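UspA1 (Moraxella catarrhalis, PDB 3NTN) serves as a trimeric autotransporter adhesin on the bacterial outer membrane, its head and stalk probably presenting binding sites for fibronectin and the receptor CEACAM1. Local coordinates at residues Tyr1-Ile6 and Tyr16-Gly21; Tyr30-Thr35 and Arg45-Thr50; Gly102-Thr107 and Leu117-Ala122; Ser82-Ser87 and Val98-Ser103; Gly53-Gly58 and Asn67-Gly72. All blocks are in the same frame, centred on the assembly; numbering follows the deposited sequence. Where two conformers were deposited one is given.

Contact 1. Residues Tyr1-Ile6 and Tyr16-Gly21; sequences YNEATI and YNQAKG
Tyr1 and Tyr16 run side by side and point the same way, because both put CG beside the backbone N, anti to the carbonyl carbon (chi1 -73° and -63°). Their ring planes are nearly parallel but slid apart, with centroids 5.1 Å from each other, so the rings barely overlap. What sits over the Tyr16 ring is instead Tyr1 CB, in a CH-pi contact 3.9 Å from the ring centroid, while the Tyr16 OH end lies near Tyr1 CD2.

The next rung repeats the pattern with amides. Asn2 and Asn17 are also side by side, their amide planes only 7° apart, and Asn2 OD1 takes the Asn17 N-H at 3.0 Å in the plane of its carbonyl. Asn2 ND2 goes to Gly14 O, and Asn17 holds its own amide by ND2 to Gly29 O and Gly13 O, OD1 to Asn32 N, so each asparagine passes the ladder to the following coil.

Glu3 and Gln18 come third, with Glu3 CB 3.6 Å from Gln18 CG and the carboxylate steeply turned against the amide. The backbone carries this rung: Ala19 N-H reaches Glu3 O at 2.7 Å, nearly along the C=O axis, whereas Glu3 N to Asn17 O is weak. Glu3 OE2 stays 4.8 Å from Lys20 NZ, and any attraction is loosely held.

Like residues thus stack on like across the first two coils of a left-handed parallel beta-roll. That leaves the tip of the roll held by one good backbone bond, one weak one and one side-chain amide, with its charged groups largely exposed.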
# COMPACT_ATOMS: atom_id res chain seq x y z
N TYR B 1 28.17 26.65 19.06
CA TYR B 1 27.89 26.50 20.52
C TYR B 1 27.39 25.08 20.83
O TYR B 1 26.20 24.83 21.12
CB TYR B 1 26.93 27.60 21.01
CG TYR B 1 27.60 28.94 21.08
CD1 TYR B 1 28.10 29.42 22.29
CD2 TYR B 1 27.78 29.73 19.94
CE1 TYR B 1 28.74 30.66 22.37
CE2 TYR B 1 28.42 30.98 20.00
CZ TYR B 1 28.90 31.44 21.23
OH TYR B 1 29.53 32.66 21.33
N ASN B 2 28.33 24.15 20.76
CA ASN B 2 28.02 22.73 20.76
C ASN B 2 28.24 22.04 22.11
O ASN B 2 28.97 22.56 22.96
CB ASN B 2 28.76 22.05 19.60
CG ASN B 2 28.32 22.60 18.24
OD1 ASN B 2 27.13 22.74 17.96
ND2 ASN B 2 29.29 22.92 17.39
N GLU B 3 27.58 20.90 22.31
CA GLU B 3 27.54 20.28 23.62
C GLU B 3 27.58 18.75 23.56
O GLU B 3 26.58 18.11 23.24
CB GLU B 3 26.32 20.78 24.40
CG GLU B 3 26.35 20.47 25.90
CD GLU B 3 25.25 21.19 26.67
OE1 GLU B 3 25.10 22.42 26.49
OE2 GLU B 3 24.55 20.53 27.46
N ALA B 4 28.75 18.19 23.88
CA ALA B 4 28.93 16.74 23.90
C ALA B 4 29.77 16.23 25.11
O ALA B 4 30.95 15.85 24.95
CB ALA B 4 29.53 16.26 22.57
N THR B 5 29.15 16.20 26.29
CA THR B 5 29.84 15.78 27.53
C THR B 5 29.75 14.27 27.82
O THR B 5 30.74 13.66 28.20
CB THR B 5 29.35 16.57 28.80
OG1 THR B 5 27.91 16.61 28.83
CG2 THR B 5 29.93 18.00 28.84
N ILE B 6 28.56 13.70 27.63
CA ILE B 6 28.24 12.31 28.03
C ILE B 6 29.09 11.25 27.33
O ILE B 6 29.73 11.52 26.31
CB ILE B 6 26.74 11.97 27.78
CG1 ILE B 6 25.93 13.25 27.53
CG2 ILE B 6 26.18 11.10 28.92
CD1 ILE B 6 25.77 14.22 28.73
N TYR B 16 24.92 25.48 17.87
CA TYR B 16 23.88 25.24 18.89
C TYR B 16 23.34 23.83 18.87
O TYR B 16 22.14 23.64 19.13
CB TYR B 16 22.73 26.27 18.82
CG TYR B 16 23.18 27.67 19.10
CD1 TYR B 16 23.13 28.22 20.39
CD2 TYR B 16 23.74 28.44 18.08
CE1 TYR B 16 23.61 29.51 20.64
CE2 TYR B 16 24.21 29.72 18.32
CZ TYR B 16 24.14 30.25 19.59
OH TYR B 16 24.61 31.54 19.75
N ASN B 17 24.21 22.86 18.56
CA ASN B 17 23.89 21.44 18.53
C ASN B 17 24.22 20.80 19.85
O ASN B 17 25.15 21.18 20.50
CB ASN B 17 24.65 20.74 17.39
CG ASN B 17 24.16 21.17 16.04
OD1 ASN B 17 22.96 21.34 15.82
ND2 ASN B 17 25.09 21.36 15.12
N GLN B 18 23.44 19.81 20.27
CA GLN B 18 23.64 19.23 21.57
C GLN B 18 23.50 17.73 21.44
O GLN B 18 22.52 17.26 20.93
CB GLN B 18 22.61 19.79 22.58
CG GLN B 18 22.95 21.18 23.16
CD GLN B 18 21.73 21.89 23.78
OE1 GLN B 18 21.73 22.26 24.97
NE2 GLN B 18 20.69 22.10 22.96
N ALA B 19 24.49 16.97 21.90
CA ALA B 19 24.37 15.52 21.93
C ALA B 19 24.37 15.14 23.41
O ALA B 19 25.37 14.71 23.95
CB ALA B 19 25.49 14.89 21.19
N LYS B 20 23.24 15.35 24.08
CA LYS B 20 23.14 15.13 25.53
C LYS B 20 22.95 13.66 25.92
O LYS B 20 23.20 13.29 27.06
CB LYS B 20 22.00 15.96 26.13
CG LYS B 20 22.15 17.46 25.91
CD LYS B 20 20.84 18.21 26.14
CE LYS B 20 21.08 19.50 26.92
NZ LYS B 20 19.81 20.26 27.17
N GLY B 21 22.48 12.82 24.99
CA GLY B 21 22.21 11.41 25.32
C GLY B 21 23.49 10.61 25.27
O GLY B 21 24.37 10.91 24.44

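Contact 2. Residues Tyr30-Thr35 and Arg45-Thr50; sequences YNNEAT and RKNQAT
Successive coils of the YadA-like left-handed parallel beta-roll meet here, on the sheet formed by strands 18-19, 33-34 and 48-49. Residues pair in exact register from Tyr30 with Arg45 to Thr35 with Thr50. The rungs close with Lys46 N to Tyr30 O, then Glu33 N to Asn47 O at 2.9 Å and almost straight (173°), Ala49 N to Glu33 O, and Thr35 N to Ala49 O, the last donor standing above the carbonyl plane.

Between them an asparagine ladder replaces a backbone bond. Asn32 and Asn47 both hold CG beside the backbone N and lie side by side with amide planes 19° apart. Asn32 OD1 receives Asn47 N at 2.9 Å, in the carbonyl plane, and more weakly Asn47 ND2 at 3.1 Å. Asn47 ND2 also reaches Gly58 O, one coil on. A water joins Asn31 O, at 2.7 Å, to Asn47 O.

The Arg45 and Tyr30 side chains cross obliquely, Arg45 CD meeting the ring at its edge, 4.0 Å from Tyr30 CD2, and Arg45 NE makes a salt bridge with Asp38 of the second subunit. At the other end the methyls Thr35 CG2 and Thr50 CG2 touch at 4.0 Å. Ala34 and Ala49 face inward onto Ile41, and Glu33 and Gln48 lie on the other face. Such stacking of identical positions, asparagine on asparagine and alanine on alanine, is typical of the repeating coils of trimeric autotransporter heads.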
# COMPACT_ATOMS: atom_id res chain seq x y z
N TYR B 30 22.08 23.02 12.52
CA TYR B 30 21.89 24.13 13.43
C TYR B 30 20.74 23.86 14.38
O TYR B 30 19.65 23.47 13.95
CB TYR B 30 21.61 25.39 12.63
CG TYR B 30 21.26 26.59 13.49
CD1 TYR B 30 22.21 27.16 14.36
CD2 TYR B 30 20.00 27.18 13.41
CE1 TYR B 30 21.89 28.26 15.12
CE2 TYR B 30 19.69 28.29 14.13
CZ TYR B 30 20.62 28.83 15.00
OH TYR B 30 20.28 29.94 15.77
N ASN B 31 20.97 24.06 15.67
CA ASN B 31 19.93 23.87 16.65
C ASN B 31 19.32 22.44 16.70
O ASN B 31 18.09 22.24 16.82
CB ASN B 31 18.83 24.92 16.44
CG ASN B 31 18.09 25.24 17.72
OD1 ASN B 31 18.65 25.13 18.81
ND2 ASN B 31 16.84 25.67 17.59
N ASN B 32 20.20 21.45 16.60
CA ASN B 32 19.80 20.08 16.75
C ASN B 32 20.08 19.53 18.17
O ASN B 32 21.16 19.67 18.70
CB ASN B 32 20.46 19.25 15.64
CG ASN B 32 19.99 19.66 14.22
OD1 ASN B 32 18.79 19.82 13.98
ND2 ASN B 32 20.93 19.80 13.28
N GLU B 33 19.09 18.91 18.78
CA GLU B 33 19.21 18.37 20.13
C GLU B 33 18.95 16.86 20.16
O GLU B 33 17.79 16.42 20.00
CB GLU B 33 18.14 19.03 20.97
CG GLU B 33 18.57 19.41 22.34
CD GLU B 33 17.44 20.09 23.12
OE1 GLU B 33 17.22 19.72 24.30
OE2 GLU B 33 16.75 20.99 22.54
N ALA B 34 19.99 16.07 20.40
CA ALA B 34 19.80 14.61 20.53
C ALA B 34 19.90 14.15 21.97
O ALA B 34 20.96 14.10 22.55
CB ALA B 34 20.75 13.79 19.59
N THR B 35 18.77 13.79 22.54
CA THR B 35 18.70 13.59 23.97
C THR B 35 18.61 12.14 24.42
O THR B 35 18.97 11.81 25.56
CB THR B 35 17.55 14.44 24.50
OG1 THR B 35 18.11 15.68 24.96
CG2 THR B 35 16.78 13.72 25.57
N ARG B 45 18.10 21.21 10.73
CA ARG B 45 17.85 22.39 11.56
C ARG B 45 16.67 22.14 12.45
O ARG B 45 15.65 21.65 11.99
CB ARG B 45 17.56 23.60 10.65
CG ARG B 45 17.20 24.92 11.43
CD ARG B 45 17.31 26.21 10.58
NE ARG B 45 16.42 26.23 9.42
CZ ARG B 45 15.16 26.69 9.43
NH1 ARG B 45 14.64 27.16 10.55
NH2 ARG B 45 14.41 26.68 8.31
N LYS B 46 16.79 22.51 13.72
CA LYS B 46 15.68 22.48 14.68
C LYS B 46 15.12 21.05 14.95
O LYS B 46 13.96 20.89 15.29
CB LYS B 46 14.58 23.39 14.16
CG LYS B 46 14.04 24.35 15.13
CD LYS B 46 13.38 25.49 14.30
CE LYS B 46 11.85 25.41 14.18
NZ LYS B 46 11.37 25.91 12.82
N ASN B 47 15.96 20.03 14.78
CA ASN B 47 15.56 18.64 15.07
C ASN B 47 15.73 18.26 16.55
O ASN B 47 16.64 18.73 17.24
CB ASN B 47 16.34 17.64 14.23
CG ASN B 47 16.11 17.82 12.73
OD1 ASN B 47 15.01 17.64 12.25
ND2 ASN B 47 17.16 18.17 11.99
N GLN B 48 14.81 17.42 17.02
CA GLN B 48 14.95 16.74 18.30
C GLN B 48 14.95 15.23 18.11
O GLN B 48 14.40 14.72 17.12
CB GLN B 48 13.84 17.13 19.26
CG GLN B 48 13.80 18.61 19.56
CD GLN B 48 12.59 18.97 20.35
OE1 GLN B 48 11.93 18.09 20.95
NE2 GLN B 48 12.26 20.26 20.37
N ALA B 49 15.63 14.54 19.01
CA ALA B 49 15.56 13.13 19.08
C ALA B 49 15.68 12.70 20.55
O ALA B 49 16.74 12.37 21.06
CB ALA B 49 16.61 12.46 18.18
N THR B 50 14.55 12.74 21.24
CA THR B 50 14.50 12.29 22.62
C THR B 50 14.36 10.77 22.80
O THR B 50 14.57 10.27 23.90
CB THR B 50 13.41 13.00 23.40
OG1 THR B 50 12.13 12.57 22.90
CG2 THR B 50 13.55 14.58 23.29
O HOH W 1 15.93 21.52 18.30

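Contact 3. Residues Gly102-Thr107 and Leu117-Ala122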
# COMPACT_ATOMS: atom_id res chain seq x y z
N GLY B 102 4.42 9.86 3.41
CA GLY B 102 3.36 10.78 3.05
C GLY B 102 3.62 12.17 3.56
O GLY B 102 4.70 12.45 4.14
N SER B 103 2.66 13.07 3.35
CA SER B 103 2.75 14.44 3.77
C SER B 103 1.37 14.93 4.18
O SER B 103 0.36 14.40 3.72
CB SER B 103 3.27 15.31 2.64
OG SER B 103 2.56 15.06 1.45
N ASN B 104 1.33 15.89 5.11
CA ASN B 104 0.10 16.56 5.48
C ASN B 104 -0.97 15.56 5.85
O ASN B 104 -2.14 15.74 5.48
CB ASN B 104 -0.37 17.50 4.36
CG ASN B 104 0.58 18.69 4.15
OD1 ASN B 104 1.64 18.53 3.59
ND2 ASN B 104 0.19 19.89 4.60
N THR B 105 -0.58 14.51 6.59
CA THR B 105 -1.52 13.47 6.99
C THR B 105 -2.34 13.86 8.25
O THR B 105 -2.14 14.92 8.86
CB THR B 105 -0.81 12.09 7.18
OG1 THR B 105 0.22 12.27 8.12
CG2 THR B 105 -0.11 11.56 5.86
N ASP B 106 -3.31 13.00 8.60
CA ASP B 106 -4.18 13.20 9.76
C ASP B 106 -4.24 11.86 10.44
O ASP B 106 -4.78 10.88 9.88
CB ASP B 106 -5.56 13.67 9.32
CG ASP B 106 -6.60 13.72 10.47
OD1 ASP B 106 -6.24 13.96 11.64
OD2 ASP B 106 -7.82 13.54 10.17
N THR B 107 -3.63 11.80 11.62
CA THR B 107 -3.60 10.59 12.43
C THR B 107 -4.58 10.63 13.64
O THR B 107 -4.48 9.80 14.57
CB THR B 107 -2.21 10.40 12.98
OG1 THR B 107 -1.82 11.62 13.59
CG2 THR B 107 -1.21 10.02 11.85
N LEU B 117 -0.24 6.17 3.59
CA LEU B 117 0.59 6.40 2.43
C LEU B 117 0.11 7.62 1.68
O LEU B 117 -1.06 7.74 1.44
CB LEU B 117 0.49 5.19 1.50
CG LEU B 117 0.94 3.82 2.05
CD1 LEU B 117 0.68 2.79 1.01
CD2 LEU B 117 2.49 3.85 2.41
N GLY B 118 1.02 8.51 1.27
CA GLY B 118 0.65 9.66 0.40
C GLY B 118 0.27 10.98 1.05
O GLY B 118 0.07 11.05 2.25
N HIS B 119 0.15 11.99 0.21
CA HIS B 119 -0.21 13.37 0.57
C HIS B 119 -1.70 13.51 0.90
O HIS B 119 -2.56 13.00 0.16
CB HIS B 119 0.19 14.31 -0.61
CG HIS B 119 -0.21 15.74 -0.42
ND1 HIS B 119 -1.03 16.40 -1.31
CD2 HIS B 119 0.11 16.64 0.54
CE1 HIS B 119 -1.20 17.65 -0.90
NE2 HIS B 119 -0.52 17.81 0.22
N ASN B 120 -1.99 14.23 1.99
CA ASN B 120 -3.35 14.42 2.49
C ASN B 120 -4.01 13.12 2.95
O ASN B 120 -5.23 12.98 2.96
CB ASN B 120 -4.24 15.06 1.42
CG ASN B 120 -3.91 16.46 1.15
OD1 ASN B 120 -3.36 17.15 1.98
ND2 ASN B 120 -4.28 16.92 -0.05
N THR B 121 -3.23 12.15 3.33
CA THR B 121 -3.80 10.87 3.72
C THR B 121 -4.35 10.88 5.16
O THR B 121 -3.68 11.38 6.05
CB THR B 121 -2.80 9.74 3.43
OG1 THR B 121 -2.74 9.57 2.00
CG2 THR B 121 -3.24 8.41 4.05
N ALA B 122 -5.55 10.35 5.38
CA ALA B 122 -6.06 10.22 6.75
C ALA B 122 -6.12 8.78 7.30
O ALA B 122 -6.45 7.84 6.58
CB ALA B 122 -7.44 10.92 6.90
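Toward the C-terminal end of the left-handed parallel beta-roll, the corners after strands 99-101 and 115-117 lie one over the other. Gly102 starts the segment close to Gly118, their CA atoms 4.0 Å apart. A CB on Gly102 would collide with Gly118 O, and Gly118 itself has backbone angles that call for glycine, so both positions suit glycine.

Ser103 follows. Its N makes a long, weak bond to Gly118 O, but its O takes Asn120 N at 2.9 Å in the carbonyl plane. OG sits in the crowded position between the backbone N and the carbonyl carbon (chi1 49°), and from there comes to the edge of the His119 ring, 3.1 Å from His119 CD2. Asn104 points its CB toward the second segment, and its amide lies beside the His119 ring with the planes 80° apart; OD1 approaches that ring in its plane.

Thr105 comes next; its CG2, anti to the carbonyl carbon, packs 4.1 Å from Thr121 CB, while its OG1 is taken up by Asn89 OD1. Asp106 then restores the ladder, its N bonding Thr121 O at 3.0 Å, and its CB meets Ala122 CB.

Facing these residues, 118-121 form a type II turn. Leu117 packs against its own copies in both other subunits, which places Leu117, just before the turn, near the trimer axis. The turn is tied to the strand before it by the Thr121 hydroxyl, whose OG1 donates to Leu117 O at 2.5 Å from above the carbonyl plane.

Contact 4. Residues Ser82-Ser87 and Val98-Ser103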
# COMPACT_ATOMS: atom_id res chain seq x y z
N SER B 82 7.37 3.89 15.85
CA SER B 82 6.69 4.54 14.79
C SER B 82 7.69 5.18 13.88
O SER B 82 8.82 5.45 14.32
CB SER B 82 5.74 5.60 15.33
OG SER B 82 4.65 4.95 15.90
N VAL B 83 7.25 5.42 12.64
CA VAL B 83 8.07 6.01 11.56
C VAL B 83 7.25 7.11 10.87
O VAL B 83 6.07 6.92 10.64
CB VAL B 83 8.47 4.88 10.57
CG1 VAL B 83 9.13 5.43 9.26
CG2 VAL B 83 9.37 3.87 11.28
N ALA B 84 7.85 8.24 10.55
CA ALA B 84 7.24 9.20 9.63
C ALA B 84 8.30 9.72 8.67
O ALA B 84 9.29 10.33 9.10
CB ALA B 84 6.66 10.36 10.37
N ILE B 85 8.07 9.55 7.36
CA ILE B 85 8.99 10.05 6.38
C ILE B 85 8.16 10.87 5.45
O ILE B 85 7.13 10.40 4.97
CB ILE B 85 9.69 8.89 5.66
CG1 ILE B 85 10.51 8.06 6.67
CG2 ILE B 85 10.64 9.41 4.46
CD1 ILE B 85 11.03 6.74 6.08
N GLY B 86 8.63 12.09 5.17
CA GLY B 86 7.97 13.01 4.24
C GLY B 86 7.84 14.35 4.94
O GLY B 86 8.83 14.87 5.38
N SER B 87 6.62 14.83 5.17
CA SER B 87 6.35 16.25 5.51
C SER B 87 5.09 16.47 6.34
O SER B 87 4.06 15.90 6.03
CB SER B 87 6.16 17.03 4.24
OG SER B 87 7.27 17.84 4.06
N VAL B 98 2.97 2.92 14.16
CA VAL B 98 2.29 3.59 13.08
C VAL B 98 3.34 4.05 12.08
O VAL B 98 4.41 4.50 12.47
CB VAL B 98 1.47 4.72 13.61
CG1 VAL B 98 0.92 5.59 12.45
CG2 VAL B 98 0.36 4.19 14.56
N PHE B 99 3.07 3.83 10.78
CA PHE B 99 4.05 4.07 9.72
C PHE B 99 3.47 4.98 8.70
O PHE B 99 2.44 4.67 8.15
CB PHE B 99 4.50 2.75 9.09
CG PHE B 99 5.07 1.77 10.13
CD1 PHE B 99 6.45 1.78 10.43
CD2 PHE B 99 4.23 0.92 10.85
CE1 PHE B 99 6.98 0.93 11.40
CE2 PHE B 99 4.74 0.05 11.84
CZ PHE B 99 6.12 0.07 12.13
N ILE B 100 4.17 6.09 8.43
CA ILE B 100 3.73 7.10 7.48
C ILE B 100 4.76 7.34 6.39
O ILE B 100 5.91 7.65 6.65
CB ILE B 100 3.46 8.45 8.21
CG1 ILE B 100 2.45 8.23 9.38
CG2 ILE B 100 2.95 9.47 7.22
CD1 ILE B 100 2.27 9.44 10.30
N LEU B 101 4.36 7.18 5.13
CA LEU B 101 5.21 7.63 4.03
C LEU B 101 4.28 8.55 3.24
O LEU B 101 3.39 8.06 2.55
CB LEU B 101 5.72 6.43 3.19
CG LEU B 101 6.55 6.76 1.93
CD1 LEU B 101 7.85 7.47 2.28
CD2 LEU B 101 6.82 5.53 1.09
N GLY B 102 4.42 9.86 3.41
CA GLY B 102 3.36 10.78 3.05
C GLY B 102 3.62 12.17 3.56
O GLY B 102 4.70 12.45 4.14
N SER B 103 2.66 13.07 3.35
CA SER B 103 2.75 14.44 3.77
C SER B 103 1.37 14.93 4.18
O SER B 103 0.36 14.40 3.72
CB SER B 103 3.27 15.31 2.64
OG SER B 103 2.56 15.06 1.45
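Strands 83-85 and 99-101 are parallel neighbours in the long sheet of the beta-roll that faces the trimer interior, 4.7 Å apart at their axes and only 6° off parallel.

Val83 shows how that inner face fills. Its CB already lies 3.7 Å from Phe99 CD1. From there CG1, anti to the backbone N (chi1 170°), leaves the contact to CG2, which is anti to the carbonyl carbon and meets the Phe99 ring obliquely at CD1 and CE1. Ile85 repeats the theme one rung on, its CG2 4.0 Å from Leu101 CD1. These four side chains also pack on the other subunits, Ile85 on Ile85 and Leu101 on Leu101 of the third.

On the opposite face Ala84 lies against Ile100, inside the coil. Val83 N bonds Val98 O, Ile100 N bonds Val83 O, Ile85 N bonds Ile100 O, Gly102 N bonds Ile85 O and Ser87 N bonds Gly102 O, donors alternating between the strands. At the corner, Gly86 has angles that call for glycine, and a CB there would strike Gly102 O.

The ladder opens with a side chain: Ser82 OG, also bonded to Glu80 O, accepts Val98 N at 3.2 Å in a nearly straight bond (168°).

Contact 5. Residues Gly53-Gly58 and Asn67-Gly72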
# COMPACT_ATOMS: atom_id res chain seq x y z
N GLY B 53 17.48 5.23 20.51
CA GLY B 53 17.78 4.63 19.22
C GLY B 53 17.05 5.33 18.08
O GLY B 53 16.88 4.76 16.98
N SER B 54 16.66 6.57 18.32
CA SER B 54 15.91 7.34 17.38
C SER B 54 16.79 8.02 16.30
O SER B 54 18.01 8.07 16.37
CB SER B 54 15.06 8.40 18.11
OG SER B 54 15.89 9.34 18.78
N PHE B 55 16.14 8.50 15.27
CA PHE B 55 16.84 9.04 14.16
C PHE B 55 15.99 10.13 13.54
O PHE B 55 14.83 9.91 13.27
CB PHE B 55 17.16 7.95 13.14
CG PHE B 55 17.82 8.48 11.90
CD1 PHE B 55 19.19 8.69 11.85
CD2 PHE B 55 17.05 8.83 10.78
CE1 PHE B 55 19.84 9.25 10.65
CE2 PHE B 55 17.65 9.36 9.60
CZ PHE B 55 19.06 9.57 9.54
N ALA B 56 16.56 11.32 13.37
CA ALA B 56 15.87 12.43 12.67
C ALA B 56 16.85 13.04 11.70
O ALA B 56 18.04 13.04 11.93
CB ALA B 56 15.39 13.51 13.70
N ALA B 57 16.35 13.52 10.55
CA ALA B 57 17.14 14.42 9.68
C ALA B 57 16.18 15.37 8.94
O ALA B 57 15.07 14.99 8.64
CB ALA B 57 17.95 13.60 8.71
N GLY B 58 16.62 16.58 8.63
CA GLY B 58 15.84 17.50 7.84
C GLY B 58 15.52 18.72 8.70
O GLY B 58 16.35 19.16 9.49
N ASN B 67 12.98 4.26 19.24
CA ASN B 67 13.14 3.75 17.84
C ASN B 67 12.41 4.56 16.76
O ASN B 67 12.32 4.14 15.62
CB ASN B 67 12.81 2.25 17.71
CG ASN B 67 13.37 1.43 18.87
OD1 ASN B 67 14.57 1.55 19.23
ND2 ASN B 67 12.52 0.61 19.48
N ALA B 68 11.95 5.75 17.12
CA ALA B 68 11.31 6.68 16.18
C ALA B 68 12.23 6.99 15.02
O ALA B 68 13.42 7.16 15.20
CB ALA B 68 10.87 8.01 16.91
N VAL B 69 11.66 7.07 13.83
CA VAL B 69 12.37 7.52 12.63
C VAL B 69 11.53 8.67 12.12
O VAL B 69 10.31 8.51 11.88
CB VAL B 69 12.49 6.39 11.56
CG1 VAL B 69 13.04 6.93 10.22
CG2 VAL B 69 13.33 5.27 12.07
N ALA B 70 12.14 9.84 11.98
CA ALA B 70 11.41 11.03 11.54
C ALA B 70 12.32 11.73 10.52
O ALA B 70 13.38 12.30 10.86
CB ALA B 70 11.12 11.94 12.72
N LEU B 71 11.94 11.66 9.26
CA LEU B 71 12.88 12.03 8.22
C LEU B 71 12.17 12.93 7.23
O LEU B 71 11.23 12.49 6.59
CB LEU B 71 13.42 10.73 7.59
CG LEU B 71 14.33 10.67 6.36
CD1 LEU B 71 15.54 11.58 6.47
CD2 LEU B 71 14.77 9.19 6.10
N GLY B 72 12.58 14.20 7.16
CA GLY B 72 12.04 15.15 6.19
C GLY B 72 11.78 16.48 6.87
O GLY B 72 12.61 16.95 7.64
O HOH W 2 16.66 2.04 17.28
O HOH W 3 15.70 4.67 14.63
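Gly53 O is gripped by two waters: one bridges Gly53 O, at 2.7 Å, and Asn67 OD1; the second donates to Gly53 O at 2.6 Å and weakly to Ala68 O. The pair thus spans the start of the two segments, where no direct backbone bond joins Gly53 to Asn67. Asn67 OD1 has a further partner in Asn73 of the third subunit, and Asn67 ND2 bonds Asn81 OD1 of the same chain.

Beyond the waters the parallel ladder is direct. Phe55 N bonds Ala68 O, Ala70 N bonds Phe55 O at 3.0 Å nearly along the C=O axis, Ala57 N bonds Ala70 O, and Gly72 N closes on Ala57 O at 3.0 Å.

Side chains alternate about it. Phe55, with CG anti to the backbone N (chi1 176°), points to the face shared with Val69, Ala57 and Leu71. Leu71 also holds CG anti to its N (chi1 173°), and its CD1 reaches back to Ala57 CB at 3.9 Å and to the edge of the Phe55 ring, 4.4 Å from Phe55 CE2. Phe55 and Leu71 pack on copies of themselves in other subunits. Ala56 and Ala70 turn to the opposite face, against Ala63 inside the coil.

Labour is thus divided in this YadA-type repeat: an apolar face cements the trimer, small alanines pack against Ala63 within the coil, and the buried Gly53 carbonyl is met by bound water.

Along the chain the contacts come in the order 1, 2, 5, 4 and 3, each closing before the next opens except that contacts 4 and 3 share Gly102 and Ser103. They climb the beta-roll in steps: centres of contacts 1 and 2, 2 and 5, and 5 and 4 are each about 10 Å apart, those of 4 and 3 about 8 Å, and contacts 1 and 3 stand about 33 Å apart. Contacts 1 and 2 share the sheet of strands 18-19, 33-34 and 48-49; contacts 5 and 4 share the nine-stranded sheet, where strands 69-71 and 83-85 are neighbours. Direct bonding between successive contacts makes the head one continuous stack, bound to its partner subunits from contact 2 onward.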